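Local coordinates for lipid binding protein (PDB 5H0Q), which binds membrane domains in which sphingomyelin and cholesterol occur together, probably through a beta-sandwich fold like that of the actinoporins, at residues T74-E79 against R149-W154; H88-R93 against T100-T105; C117-Y120 against L126-F129; T122-D127 against G180-H185; L145-Q150 against L164-T169. One frame throughout, in Å; residues are numbered along the deposited sequence.

Contact 1. Residues T74-E79 against R149-W154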
# COMPACT_ATOMS: atom_id res chain seq x y z
N THR A 74 6.80 6.49 5.81
CA THR A 74 8.13 5.94 5.57
C THR A 74 8.07 4.42 5.66
O THR A 74 7.51 3.88 6.61
CB THR A 74 9.13 6.51 6.58
OG1 THR A 74 9.20 7.93 6.40
CG2 THR A 74 10.52 5.91 6.40
N ALA A 75 8.69 3.74 4.69
CA ALA A 75 8.74 2.28 4.69
C ALA A 75 9.62 1.83 5.86
O ALA A 75 10.76 2.26 5.99
CB ALA A 75 9.30 1.76 3.37
N LYS A 76 9.07 0.99 6.73
CA LYS A 76 9.82 0.52 7.89
C LYS A 76 10.22 -0.94 7.81
O LYS A 76 11.27 -1.32 8.35
CB LYS A 76 8.99 0.71 9.17
CG LYS A 76 8.66 2.15 9.46
CD LYS A 76 7.97 2.29 10.78
CE LYS A 76 8.93 2.10 11.96
NZ LYS A 76 8.34 1.22 13.02
N ILE A 77 9.36 -1.77 7.23
CA ILE A 77 9.59 -3.20 7.09
C ILE A 77 9.12 -3.60 5.70
O ILE A 77 8.08 -3.13 5.24
CB ILE A 77 8.82 -4.02 8.13
CG1 ILE A 77 9.25 -3.64 9.54
CG2 ILE A 77 9.03 -5.50 7.91
CD1 ILE A 77 8.34 -4.20 10.64
N GLU A 78 9.90 -4.46 5.05
CA GLU A 78 9.48 -5.22 3.88
C GLU A 78 9.77 -6.68 4.17
O GLU A 78 10.87 -7.00 4.61
CB GLU A 78 10.25 -4.81 2.63
CG GLU A 78 10.11 -3.40 2.20
CD GLU A 78 11.06 -3.08 1.06
OE1 GLU A 78 11.76 -4.01 0.59
OE2 GLU A 78 11.10 -1.91 0.63
N GLU A 79 8.80 -7.55 3.94
CA GLU A 79 9.02 -8.96 4.22
C GLU A 79 8.38 -9.82 3.14
O GLU A 79 7.22 -9.61 2.79
CB GLU A 79 8.45 -9.31 5.60
CG GLU A 79 8.69 -10.72 6.06
CD GLU A 79 10.15 -11.03 6.40
OE1 GLU A 79 10.95 -10.09 6.56
OE2 GLU A 79 10.48 -12.23 6.53
N ARG A 149 -1.86 -0.04 13.40
CA ARG A 149 -1.54 -0.29 14.80
C ARG A 149 -0.51 0.74 15.28
O ARG A 149 -0.01 1.55 14.51
CB ARG A 149 -0.99 -1.71 15.01
CG ARG A 149 -1.99 -2.81 14.72
CD ARG A 149 -3.17 -2.83 15.67
NE ARG A 149 -4.00 -4.03 15.51
CZ ARG A 149 -4.97 -4.19 14.61
NH1 ARG A 149 -5.28 -3.21 13.78
NH2 ARG A 149 -5.66 -5.33 14.57
N GLN A 150 -0.21 0.69 16.58
CA GLN A 150 0.85 1.53 17.12
C GLN A 150 2.17 1.19 16.45
O GLN A 150 2.44 0.03 16.10
CB GLN A 150 0.97 1.34 18.64
CG GLN A 150 -0.23 1.83 19.41
CD GLN A 150 -0.11 3.29 19.79
OE1 GLN A 150 0.98 3.85 19.78
NE2 GLN A 150 -1.23 3.91 20.12
N SER A 151 3.02 2.20 16.31
CA SER A 151 4.36 2.00 15.78
C SER A 151 5.08 0.91 16.55
O SER A 151 4.99 0.82 17.78
CB SER A 151 5.16 3.30 15.87
OG SER A 151 6.49 3.11 15.42
N GLY A 152 5.82 0.06 15.82
CA GLY A 152 6.54 -1.04 16.42
C GLY A 152 5.73 -2.29 16.67
O GLY A 152 6.27 -3.29 17.17
N HIS A 153 4.44 -2.29 16.31
CA HIS A 153 3.59 -3.44 16.56
C HIS A 153 4.14 -4.71 15.92
O HIS A 153 4.04 -5.80 16.49
CB HIS A 153 2.18 -3.14 16.05
CG HIS A 153 1.17 -4.18 16.40
ND1 HIS A 153 1.00 -5.34 15.68
CD2 HIS A 153 0.26 -4.23 17.41
CE1 HIS A 153 0.03 -6.06 16.22
NE2 HIS A 153 -0.43 -5.40 17.27
N TRP A 154 4.69 -4.60 14.71
CA TRP A 154 5.29 -5.75 14.04
C TRP A 154 6.79 -5.63 14.25
O TRP A 154 7.34 -4.55 14.06
CB TRP A 154 4.93 -5.80 12.53
CG TRP A 154 3.43 -5.96 12.37
CD1 TRP A 154 2.72 -7.12 12.46
CD2 TRP A 154 2.46 -4.91 12.21
NE1 TRP A 154 1.38 -6.86 12.36
CE2 TRP A 154 1.19 -5.52 12.21
CE3 TRP A 154 2.54 -3.52 12.08
CZ2 TRP A 154 0.01 -4.78 12.08
CZ3 TRP A 154 1.38 -2.80 11.94
CH2 TRP A 154 0.12 -3.43 11.96

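Contact 2. Residues H88-R93 against T100-T105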
# COMPACT_ATOMS: atom_id res chain seq x y z
N HIS A 88 13.76 -3.53 -8.81
CA HIS A 88 13.82 -2.11 -8.51
C HIS A 88 13.59 -1.87 -7.02
O HIS A 88 12.69 -2.46 -6.41
CB HIS A 88 12.81 -1.33 -9.34
CG HIS A 88 13.32 -0.91 -10.68
ND1 HIS A 88 14.01 -1.76 -11.52
CD2 HIS A 88 13.26 0.28 -11.33
CE1 HIS A 88 14.35 -1.12 -12.62
NE2 HIS A 88 13.90 0.12 -12.54
N THR A 89 14.41 -1.01 -6.44
CA THR A 89 14.29 -0.70 -5.02
C THR A 89 12.98 0.01 -4.73
O THR A 89 12.49 0.81 -5.53
CB THR A 89 15.46 0.18 -4.57
OG1 THR A 89 15.34 0.46 -3.17
CG2 THR A 89 15.49 1.49 -5.35
N ARG A 90 12.40 -0.30 -3.57
CA ARG A 90 11.17 0.35 -3.15
C ARG A 90 11.46 1.77 -2.64
O ARG A 90 12.56 2.08 -2.20
CB ARG A 90 10.47 -0.46 -2.05
CG ARG A 90 9.72 -1.73 -2.53
CD ARG A 90 10.53 -3.02 -2.31
NE ARG A 90 11.27 -3.41 -3.49
CZ ARG A 90 12.31 -4.24 -3.47
NH1 ARG A 90 12.73 -4.76 -2.33
NH2 ARG A 90 12.93 -4.53 -4.61
N GLU A 91 10.44 2.62 -2.72
CA GLU A 91 10.58 3.99 -2.25
C GLU A 91 10.49 4.01 -0.73
O GLU A 91 9.62 3.37 -0.14
CB GLU A 91 9.50 4.88 -2.86
CG GLU A 91 9.73 5.18 -4.33
CD GLU A 91 10.95 6.05 -4.57
OE1 GLU A 91 11.29 6.85 -3.67
OE2 GLU A 91 11.58 5.93 -5.64
N LYS A 92 11.39 4.75 -0.09
CA LYS A 92 11.43 4.79 1.36
C LYS A 92 10.43 5.79 1.94
O LYS A 92 10.01 5.64 3.09
CB LYS A 92 12.84 5.13 1.84
CG LYS A 92 13.53 4.01 2.62
CD LYS A 92 12.99 3.90 4.04
CE LYS A 92 13.98 4.45 5.06
NZ LYS A 92 14.34 5.88 4.80
N ARG A 93 10.07 6.82 1.19
CA ARG A 93 9.25 7.91 1.70
C ARG A 93 8.21 8.26 0.66
O ARG A 93 8.56 8.59 -0.48
CB ARG A 93 10.09 9.14 2.03
CG ARG A 93 9.29 10.31 2.61
CD ARG A 93 10.08 11.59 2.58
NE ARG A 93 9.37 12.73 3.18
CZ ARG A 93 8.50 13.51 2.53
NH1 ARG A 93 8.20 13.25 1.27
NH2 ARG A 93 7.91 14.53 3.15
N THR A 100 3.21 5.05 -4.82
CA THR A 100 4.30 4.23 -5.29
C THR A 100 3.74 2.93 -5.87
O THR A 100 2.60 2.55 -5.62
CB THR A 100 5.32 3.96 -4.20
OG1 THR A 100 6.50 3.42 -4.80
CG2 THR A 100 4.79 3.01 -3.14
N VAL A 101 4.55 2.28 -6.70
CA VAL A 101 4.17 1.05 -7.39
C VAL A 101 5.33 0.08 -7.31
O VAL A 101 6.49 0.47 -7.52
CB VAL A 101 3.79 1.32 -8.86
CG1 VAL A 101 3.45 0.01 -9.57
CG2 VAL A 101 2.62 2.29 -8.92
N PHE A 102 5.03 -1.18 -7.06
CA PHE A 102 6.05 -2.20 -7.11
C PHE A 102 5.41 -3.54 -7.44
O PHE A 102 4.19 -3.71 -7.36
CB PHE A 102 6.83 -2.28 -5.78
CG PHE A 102 5.98 -2.68 -4.58
CD1 PHE A 102 5.80 -4.02 -4.26
CD2 PHE A 102 5.40 -1.73 -3.78
CE1 PHE A 102 5.02 -4.39 -3.17
CE2 PHE A 102 4.64 -2.09 -2.67
CZ PHE A 102 4.45 -3.43 -2.38
N ILE A 103 6.26 -4.49 -7.82
CA ILE A 103 5.83 -5.85 -8.07
C ILE A 103 6.40 -6.76 -6.99
O ILE A 103 7.50 -6.55 -6.48
CB ILE A 103 6.23 -6.32 -9.49
CG1 ILE A 103 5.65 -7.70 -9.79
CG2 ILE A 103 7.73 -6.35 -9.67
CD1 ILE A 103 5.83 -8.16 -11.23
N HIS A 104 5.64 -7.78 -6.65
CA HIS A 104 6.13 -8.90 -5.86
C HIS A 104 5.70 -10.16 -6.57
O HIS A 104 4.54 -10.27 -6.97
CB HIS A 104 5.57 -8.84 -4.43
CG HIS A 104 6.28 -9.74 -3.48
ND1 HIS A 104 5.92 -11.05 -3.27
CD2 HIS A 104 7.34 -9.51 -2.66
CE1 HIS A 104 6.71 -11.58 -2.36
NE2 HIS A 104 7.59 -10.67 -1.98
N THR A 105 6.62 -11.10 -6.75
CA THR A 105 6.33 -12.29 -7.54
C THR A 105 6.67 -13.54 -6.77
O THR A 105 7.42 -13.52 -5.80
CB THR A 105 7.14 -12.32 -8.85
OG1 THR A 105 8.51 -12.68 -8.59
CG2 THR A 105 7.11 -11.00 -9.54
O HOH W 1 9.23 0.78 -6.32
O HOH W 2 8.02 1.56 -3.79

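Contact 3. Residues C117-Y120 against L126-F129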
# COMPACT_ATOMS: atom_id res chain seq x y z
N CYS A 117 4.59 -8.42 2.63
CA CYS A 117 4.01 -7.22 3.21
C CYS A 117 5.00 -6.08 3.21
O CYS A 117 6.22 -6.28 3.05
CB CYS A 117 3.52 -7.50 4.63
SG CYS A 117 4.88 -7.70 5.84
N ILE A 118 4.46 -4.89 3.32
CA ILE A 118 5.23 -3.69 3.60
C ILE A 118 4.55 -3.02 4.78
O ILE A 118 3.32 -3.04 4.88
CB ILE A 118 5.32 -2.72 2.40
CG1 ILE A 118 6.04 -3.42 1.25
CG2 ILE A 118 6.10 -1.47 2.79
CD1 ILE A 118 6.34 -2.52 0.07
N VAL A 119 5.35 -2.47 5.68
CA VAL A 119 4.85 -1.75 6.85
C VAL A 119 5.33 -0.32 6.72
O VAL A 119 6.55 -0.07 6.63
CB VAL A 119 5.33 -2.36 8.17
CG1 VAL A 119 4.81 -1.52 9.33
CG2 VAL A 119 4.86 -3.79 8.31
N TYR A 120 4.39 0.62 6.68
CA TYR A 120 4.71 2.04 6.60
C TYR A 120 4.45 2.72 7.94
O TYR A 120 3.43 2.46 8.58
CB TYR A 120 3.87 2.75 5.53
CG TYR A 120 4.17 2.36 4.10
CD1 TYR A 120 5.34 2.77 3.49
CD2 TYR A 120 3.31 1.54 3.39
CE1 TYR A 120 5.64 2.39 2.18
CE2 TYR A 120 3.60 1.17 2.08
CZ TYR A 120 4.76 1.60 1.51
OH TYR A 120 5.02 1.21 0.22
N LEU A 126 2.10 5.71 14.12
CA LEU A 126 1.35 4.52 13.75
C LEU A 126 2.13 3.78 12.67
O LEU A 126 2.88 4.37 11.89
CB LEU A 126 -0.05 4.88 13.23
CG LEU A 126 -0.93 5.60 14.26
CD1 LEU A 126 -2.29 5.88 13.67
CD2 LEU A 126 -1.07 4.81 15.56
N ASP A 127 1.96 2.47 12.64
CA ASP A 127 2.47 1.65 11.56
C ASP A 127 1.29 1.02 10.84
O ASP A 127 0.31 0.59 11.48
CB ASP A 127 3.40 0.55 12.07
CG ASP A 127 4.81 1.04 12.32
OD1 ASP A 127 5.13 2.17 11.94
OD2 ASP A 127 5.60 0.28 12.91
N ILE A 128 1.41 0.95 9.52
CA ILE A 128 0.36 0.37 8.69
C ILE A 128 0.94 -0.86 8.03
O ILE A 128 1.81 -0.75 7.17
CB ILE A 128 -0.13 1.35 7.63
CG1 ILE A 128 -0.59 2.65 8.26
CG2 ILE A 128 -1.25 0.69 6.84
CD1 ILE A 128 -0.82 3.78 7.28
N PHE A 129 0.41 -2.03 8.39
CA PHE A 129 0.76 -3.29 7.74
C PHE A 129 -0.08 -3.45 6.47
O PHE A 129 -1.30 -3.35 6.52
CB PHE A 129 0.48 -4.44 8.71
CG PHE A 129 0.72 -5.82 8.15
CD1 PHE A 129 -0.22 -6.41 7.33
CD2 PHE A 129 1.86 -6.53 8.48
CE1 PHE A 129 -0.03 -7.68 6.82
CE2 PHE A 129 2.06 -7.82 7.98
CZ PHE A 129 1.10 -8.40 7.16

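Contact 4. Residues T122-D127 against G180-H185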
# COMPACT_ATOMS: atom_id res chain seq x y z
N THR A 122 3.82 6.35 10.08
CA THR A 122 3.28 7.70 9.96
C THR A 122 3.98 8.64 10.93
O THR A 122 4.68 8.23 11.84
CB THR A 122 1.78 7.72 10.23
OG1 THR A 122 1.54 7.48 11.64
CG2 THR A 122 1.03 6.70 9.35
N THR A 123 3.71 9.93 10.75
CA THR A 123 4.33 10.94 11.61
C THR A 123 3.73 10.94 13.00
O THR A 123 4.39 11.43 13.93
CB THR A 123 4.17 12.33 10.99
OG1 THR A 123 2.80 12.54 10.64
CG2 THR A 123 5.04 12.47 9.76
N ASP A 124 2.51 10.43 13.17
CA ASP A 124 1.91 10.31 14.49
C ASP A 124 2.10 8.92 15.08
O ASP A 124 1.33 8.50 15.95
CB ASP A 124 0.42 10.70 14.45
CG ASP A 124 -0.36 9.98 13.40
OD1 ASP A 124 0.25 9.37 12.50
OD2 ASP A 124 -1.61 10.07 13.44
N ASN A 125 3.15 8.22 14.63
CA ASN A 125 3.68 7.05 15.34
C ASN A 125 2.71 5.88 15.30
O ASN A 125 2.55 5.16 16.29
CB ASN A 125 4.06 7.39 16.78
CG ASN A 125 5.30 8.24 16.87
OD1 ASN A 125 6.29 7.96 16.19
ND2 ASN A 125 5.25 9.29 17.67
N LEU A 126 2.10 5.71 14.12
CA LEU A 126 1.35 4.52 13.75
C LEU A 126 2.13 3.78 12.67
O LEU A 126 2.88 4.37 11.89
CB LEU A 126 -0.05 4.88 13.23
CG LEU A 126 -0.93 5.60 14.26
CD1 LEU A 126 -2.29 5.88 13.67
CD2 LEU A 126 -1.07 4.81 15.56
N ASP A 127 1.96 2.47 12.64
CA ASP A 127 2.47 1.65 11.56
C ASP A 127 1.29 1.02 10.84
O ASP A 127 0.31 0.59 11.48
CB ASP A 127 3.40 0.55 12.07
CG ASP A 127 4.81 1.04 12.32
OD1 ASP A 127 5.13 2.17 11.94
OD2 ASP A 127 5.60 0.28 12.91
N GLY A 180 -6.55 5.09 15.73
CA GLY A 180 -6.40 6.52 15.90
C GLY A 180 -7.19 7.28 14.86
O GLY A 180 -8.37 7.03 14.63
N ASP A 181 -6.52 8.22 14.19
CA ASP A 181 -7.16 9.04 13.17
C ASP A 181 -7.02 8.45 11.77
O ASP A 181 -7.58 9.01 10.82
CB ASP A 181 -6.56 10.46 13.15
CG ASP A 181 -6.83 11.24 14.43
OD1 ASP A 181 -7.93 11.16 14.99
OD2 ASP A 181 -5.92 11.98 14.85
N VAL A 182 -6.25 7.36 11.62
CA VAL A 182 -5.81 6.84 10.32
C VAL A 182 -6.65 5.64 9.92
O VAL A 182 -6.99 4.79 10.74
CB VAL A 182 -4.32 6.47 10.37
CG1 VAL A 182 -3.87 5.77 9.08
CG2 VAL A 182 -3.49 7.70 10.61
N LYS A 183 -6.95 5.58 8.63
CA LYS A 183 -7.64 4.47 8.02
C LYS A 183 -6.79 3.87 6.91
O LYS A 183 -6.00 4.57 6.24
CB LYS A 183 -8.98 4.92 7.43
CG LYS A 183 -9.94 5.51 8.44
CD LYS A 183 -11.20 6.02 7.76
CE LYS A 183 -11.00 7.41 7.17
NZ LYS A 183 -10.82 8.45 8.22
N ALA A 184 -6.94 2.57 6.72
CA ALA A 184 -6.29 1.87 5.64
C ALA A 184 -7.31 1.00 4.94
O ALA A 184 -8.21 0.44 5.57
CB ALA A 184 -5.14 1.01 6.13
N HIS A 185 -7.09 0.86 3.62
CA HIS A 185 -7.93 0.04 2.76
C HIS A 185 -7.02 -0.69 1.79
O HIS A 185 -6.11 -0.09 1.22
CB HIS A 185 -8.95 0.88 1.97
CG HIS A 185 -9.78 0.06 1.03
ND1 HIS A 185 -10.86 -0.68 1.46
CD2 HIS A 185 -9.65 -0.19 -0.29
CE1 HIS A 185 -11.38 -1.32 0.43
NE2 HIS A 185 -10.67 -1.04 -0.64

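Contact 5. Residues L145-Q150 against L164-T169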
# COMPACT_ATOMS: atom_id res chain seq x y z
N LEU A 145 -4.72 -7.70 3.00
CA LEU A 145 -4.92 -7.44 4.42
C LEU A 145 -4.24 -6.14 4.81
O LEU A 145 -3.04 -5.97 4.54
CB LEU A 145 -4.35 -8.57 5.25
CG LEU A 145 -4.47 -8.42 6.77
CD1 LEU A 145 -5.90 -8.55 7.18
CD2 LEU A 145 -3.59 -9.43 7.45
N VAL A 146 -4.96 -5.26 5.49
CA VAL A 146 -4.35 -4.07 6.07
C VAL A 146 -4.65 -4.06 7.57
O VAL A 146 -5.71 -4.52 8.00
CB VAL A 146 -4.82 -2.75 5.43
CG1 VAL A 146 -4.34 -2.67 4.00
CG2 VAL A 146 -6.33 -2.64 5.50
N GLU A 147 -3.69 -3.57 8.34
CA GLU A 147 -3.90 -3.31 9.77
C GLU A 147 -3.18 -2.03 10.14
O GLU A 147 -2.01 -1.86 9.79
CB GLU A 147 -3.37 -4.44 10.64
CG GLU A 147 -4.23 -5.67 10.61
CD GLU A 147 -3.80 -6.75 11.59
OE1 GLU A 147 -2.79 -6.56 12.30
OE2 GLU A 147 -4.46 -7.82 11.61
N VAL A 148 -3.87 -1.14 10.85
CA VAL A 148 -3.26 0.05 11.42
C VAL A 148 -3.08 -0.22 12.90
O VAL A 148 -4.04 -0.60 13.57
CB VAL A 148 -4.12 1.31 11.20
CG1 VAL A 148 -3.35 2.56 11.61
CG2 VAL A 148 -4.58 1.44 9.76
N ARG A 149 -1.86 -0.04 13.40
CA ARG A 149 -1.54 -0.29 14.80
C ARG A 149 -0.51 0.74 15.28
O ARG A 149 -0.01 1.55 14.51
CB ARG A 149 -0.99 -1.71 15.01
CG ARG A 149 -1.99 -2.81 14.72
CD ARG A 149 -3.17 -2.83 15.67
NE ARG A 149 -4.00 -4.03 15.51
CZ ARG A 149 -4.97 -4.19 14.61
NH1 ARG A 149 -5.28 -3.21 13.78
NH2 ARG A 149 -5.66 -5.33 14.57
N GLN A 150 -0.21 0.69 16.58
CA GLN A 150 0.85 1.53 17.12
C GLN A 150 2.17 1.19 16.45
O GLN A 150 2.44 0.03 16.10
CB GLN A 150 0.97 1.34 18.64
CG GLN A 150 -0.23 1.83 19.41
CD GLN A 150 -0.11 3.29 19.79
OE1 GLN A 150 0.98 3.85 19.78
NE2 GLN A 150 -1.23 3.91 20.12
N LEU A 164 1.38 -14.23 8.46
CA LEU A 164 1.18 -15.12 7.32
C LEU A 164 -0.06 -15.99 7.53
O LEU A 164 -0.84 -16.22 6.59
CB LEU A 164 2.42 -15.97 7.11
CG LEU A 164 2.40 -16.94 5.92
CD1 LEU A 164 2.15 -16.21 4.60
CD2 LEU A 164 3.72 -17.68 5.89
N HIS A 165 -0.28 -16.45 8.77
CA HIS A 165 -1.49 -17.21 9.06
C HIS A 165 -2.75 -16.40 8.77
O HIS A 165 -3.72 -16.92 8.23
CB HIS A 165 -1.49 -17.66 10.53
CG HIS A 165 -2.81 -18.20 10.98
ND1 HIS A 165 -3.55 -17.63 12.00
CD2 HIS A 165 -3.55 -19.24 10.52
CE1 HIS A 165 -4.67 -18.30 12.16
NE2 HIS A 165 -4.70 -19.29 11.28
N LEU A 166 -2.75 -15.12 9.15
CA LEU A 166 -3.88 -14.26 8.82
C LEU A 166 -4.04 -14.12 7.31
O LEU A 166 -5.16 -14.12 6.79
CB LEU A 166 -3.71 -12.88 9.46
CG LEU A 166 -3.81 -12.83 11.00
CD1 LEU A 166 -3.58 -11.38 11.46
CD2 LEU A 166 -5.16 -13.37 11.46
N LEU A 167 -2.92 -14.03 6.58
CA LEU A 167 -2.99 -13.90 5.13
C LEU A 167 -3.51 -15.17 4.48
O LEU A 167 -4.28 -15.09 3.51
CB LEU A 167 -1.61 -13.53 4.58
CG LEU A 167 -1.23 -12.06 4.76
CD1 LEU A 167 0.26 -11.81 4.49
CD2 LEU A 167 -2.09 -11.13 3.88
N ASP A 168 -3.12 -16.34 5.00
CA ASP A 168 -3.53 -17.60 4.38
C ASP A 168 -4.99 -17.91 4.66
O ASP A 168 -5.65 -18.56 3.83
CB ASP A 168 -2.67 -18.75 4.89
CG ASP A 168 -1.26 -18.72 4.32
OD1 ASP A 168 -0.42 -19.51 4.79
OD2 ASP A 168 -1.01 -17.90 3.42
N THR A 169 -5.51 -17.48 5.81
CA THR A 169 -6.87 -17.79 6.19
C THR A 169 -7.83 -16.65 5.92
O THR A 169 -9.02 -16.77 6.22
CB THR A 169 -6.93 -18.20 7.67
OG1 THR A 169 -6.55 -17.11 8.51
CG2 THR A 169 -6.01 -19.39 7.92

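Contact 1. Residues T74-E79 against R149-W154
K76 and I77 form a classic beta bulge in strand 73-80: both residues sit against V119 of the next strand, and both side chains point toward the turn at S151-W154. K76 is the first bulge residue, its psi of -36° being far from an extended strand value. From there its chain leaves with CG anti to the carbonyl carbon and bends near its end, carrying NZ out to the turn. NZ stops 3.6 Å from S151 OG and 3.9 Å from G152 N, neighbours but not hydrogen-bonded partners. What joins them is D127: its OD2 forms a salt bridge with K76 NZ and also takes a hydrogen bond from G152 N. One carboxylate oxygen thus pins the lysine and the turn from two directions, which probably favours the charged forms of K76 and D127. Q150 to H153 make a type II beta turn, closed by H153 N to Q150 O at 3.1 Å, with G152 at a phi of +84° in its third place. The CD1 methyl of I77 rests against W154 O at 3.6 Å, and its apolar contact is W154 CB at 4.2 Å, at the root of the tryptophan. The indole itself leads away to meet the ring of F129, while H153 ND1 stands 3.5 Å above the plane of the W154 ring system, over its centre. With most of its touching residues at least partly exposed, this is a surface contact, in which a bulged inner strand of an antiparallel sheet meets the turn after the edge strand.

Contact 2. Residues H88-R93 against T100-T105
E91 and T100 come nearest here, with E91 CG 3.7 Å from T100 OG1, the two side chains meeting at a slant. Beside them R90 CG approaches F102 CG at 4.4 Å, neither squarely over the ring nor at its rim. No direct hydrogen bond joins 88-93 to 100-105; water does that work. Water 2 accepts from E91 N at 2.9 Å and donates to T100 OG1 at 2.6 Å. That hydroxyl, held anti to its backbone nitrogen (chi1 -166°), is also hydrogen-bonded to M1 O, so the threonine ties the loop's water to the amino terminus of the chain. Water 1 donates to V101 O at 3.0 Å and only weakly to T89 O. The two waters fill in where backbone pairing is absent: strand 99-105 belongs to one sheet of the sandwich, whereas the irregular 88-93 crosses over to strand 93-94, the edge of the other sheet, and K92 already pairs with A75 there. Further out, R90 links the loop to itself and to the other sheet. Its chain curls back until NH2 reaches H88 O at 2.8 Å, with an N-H...O angle of 139° and the nitrogen standing above the carbonyl plane, a bent bond, tilted also from the guanidinium plane, to a poorly ordered residue. NH1 of the same guanidinium forms a salt bridge with E78 OE1 on the five-stranded sheet. F102, for its part, is fixed from within, packed against V63 of its own sheet and I118 of the facing one, while T100 touches Y120.

Contact 3. Residues C117-Y120 against L126-F129
Two backbone hydrogen bonds tie Y120 to I128 as an antiparallel hydrogen-bonded pair: I128 N to Y120 O is the shorter at 2.7 Å, lying in the carbonyl plane, and Y120 N to I128 O measures 3.0 Å. CA-H...O contacts lie between the chains, V119 CA to I128 O at 3.2 Å and D127 CA to Y120 O at the same distance. V119 and F129 make the neighbouring non-hydrogen-bonded pair.

Aromatic contacts gather on the face with C117, V119 and F129. C117 CB sits over the F129 ring, 4.0 Å from its centroid, as a CH-pi contact. Its SG, placed between backbone N and carbonyl carbon by a chi1 of 72°, approaches the ring obliquely, 3.5 Å from F129 CE2.

Apolar packing completes the face: V119 CG2 meets F129 CD2 at 4.1 Å, and V119 CG1 lies 3.7 Å from D127 CB, the two side chains at nearly a right angle. The D127 carboxylate is engaged by the G152 backbone and K76. Y120 and I128 point to the other face, where I128 reaches V182 and A184 of the opposing sheet. All eight residues are buried, as befits a beta hairpin at the heart of a sandwich.

Contact 4. Residues T122-D127 against G180-H185
The backbones at L126 and V182 stand well apart, CA to CA 8.3 Å, with no hydrogen bond between the segments. On one side the chain reverses through a type I beta turn from T122 to N125. N125 N to T122 O closes it at 3.2 Å, N125 takes a positive phi of 68°, and T122 N bonds to L126 O at 2.8 Å: a type I turn with a G1 bulge. On the other side G180, also at positive phi, and D181 lead into strand 182-188. The T122 hydroxyl braces the turn from inside, accepting from L126 N at 3.1 Å; its approach to D124 OD1 refines too short to be taken at face value. Across the gap, L126 CD1 lies against the flank of V182, 3.8 Å from CG2 and 3.9 Å from CB, the two side chains running alongside each other and pointing opposite ways. V182 holds CG1 anti to its backbone N (chi1 173°), which leaves CG2 as the branch that does the touching. That methyl also meets D124 OD2 at 4.1 Å. OD2 is paired in a salt bridge with R202, which also touches D181; D124 OD2 and D181 OD2 are 4.9 Å apart, and the arginine probably offsets their like charges. Beneath this rim the contact closes over the sandwich interior, where V148 of edge strand 143-150 touches both L126 and V182, and Y179 of strand 174-179 covers L126.

Contact 5. Residues L145-Q150 against L164-T169
L145 and E147 on edge strand 143-150 meet helix 160-169, which flanks the beta sandwich on the outer face of one sheet, much as helices lie against the sandwich in actinoporins. The axes of the short segments 145-150 and 164-169 come within 10.0 Å and run at 137° to each other. L145 packs against two successive leucines of the helix: its CB lies 3.7 Å from L167 CD2, and its CD2 4.0 Å from L166 CB. With CG anti to the backbone N (chi1 179°), the rest of L145 reaches out from the sheet, so that its root serves L167 and its tip L166. L145 also touches F129 of the neighbouring strand, linking the helix to the hairpin behind. Toward the rim, L166 CD1 comes 3.7 Å from E147 OE2, the two side chains at about a right angle, a methyl against a carboxylate oxygen. The other oxygen of E147 faces R149, a long, weak ion pair in which OE1 stands above the guanidinium and no N-H aims at it. R149 spends a straight N-H on V148 O instead, from NH1 at 2.9 Å. V146 and V148 point the opposite way, into the sandwich, against strand 182-188. Within the helix, H165 O takes two bonds from opposite faces of its plane, from T169 N at 3.1 Å and T169 OG1 at 2.9 Å.

How the contacts relate
Contacts 1, 3 and 5 work on one antiparallel sheet, stepping from strand 73-80 through the hairpin to edge strand 143-150. Contact 3 is its buried centre, and the only one of the five joined by direct backbone hydrogen bonds. Contact 1, only about 4 Å away between centres, lies at the surface and sets a charge beside apolar packing; contact 5, partly buried, covers the same side of the sheet with a leucine-lined helix. Contacts 2 and 4 instead reach across to the opposing sheet, about 20 Å apart between centres: contact 2, partly buried, is bridged by water, while contact 4 is buried, greasy within and charged at its rim.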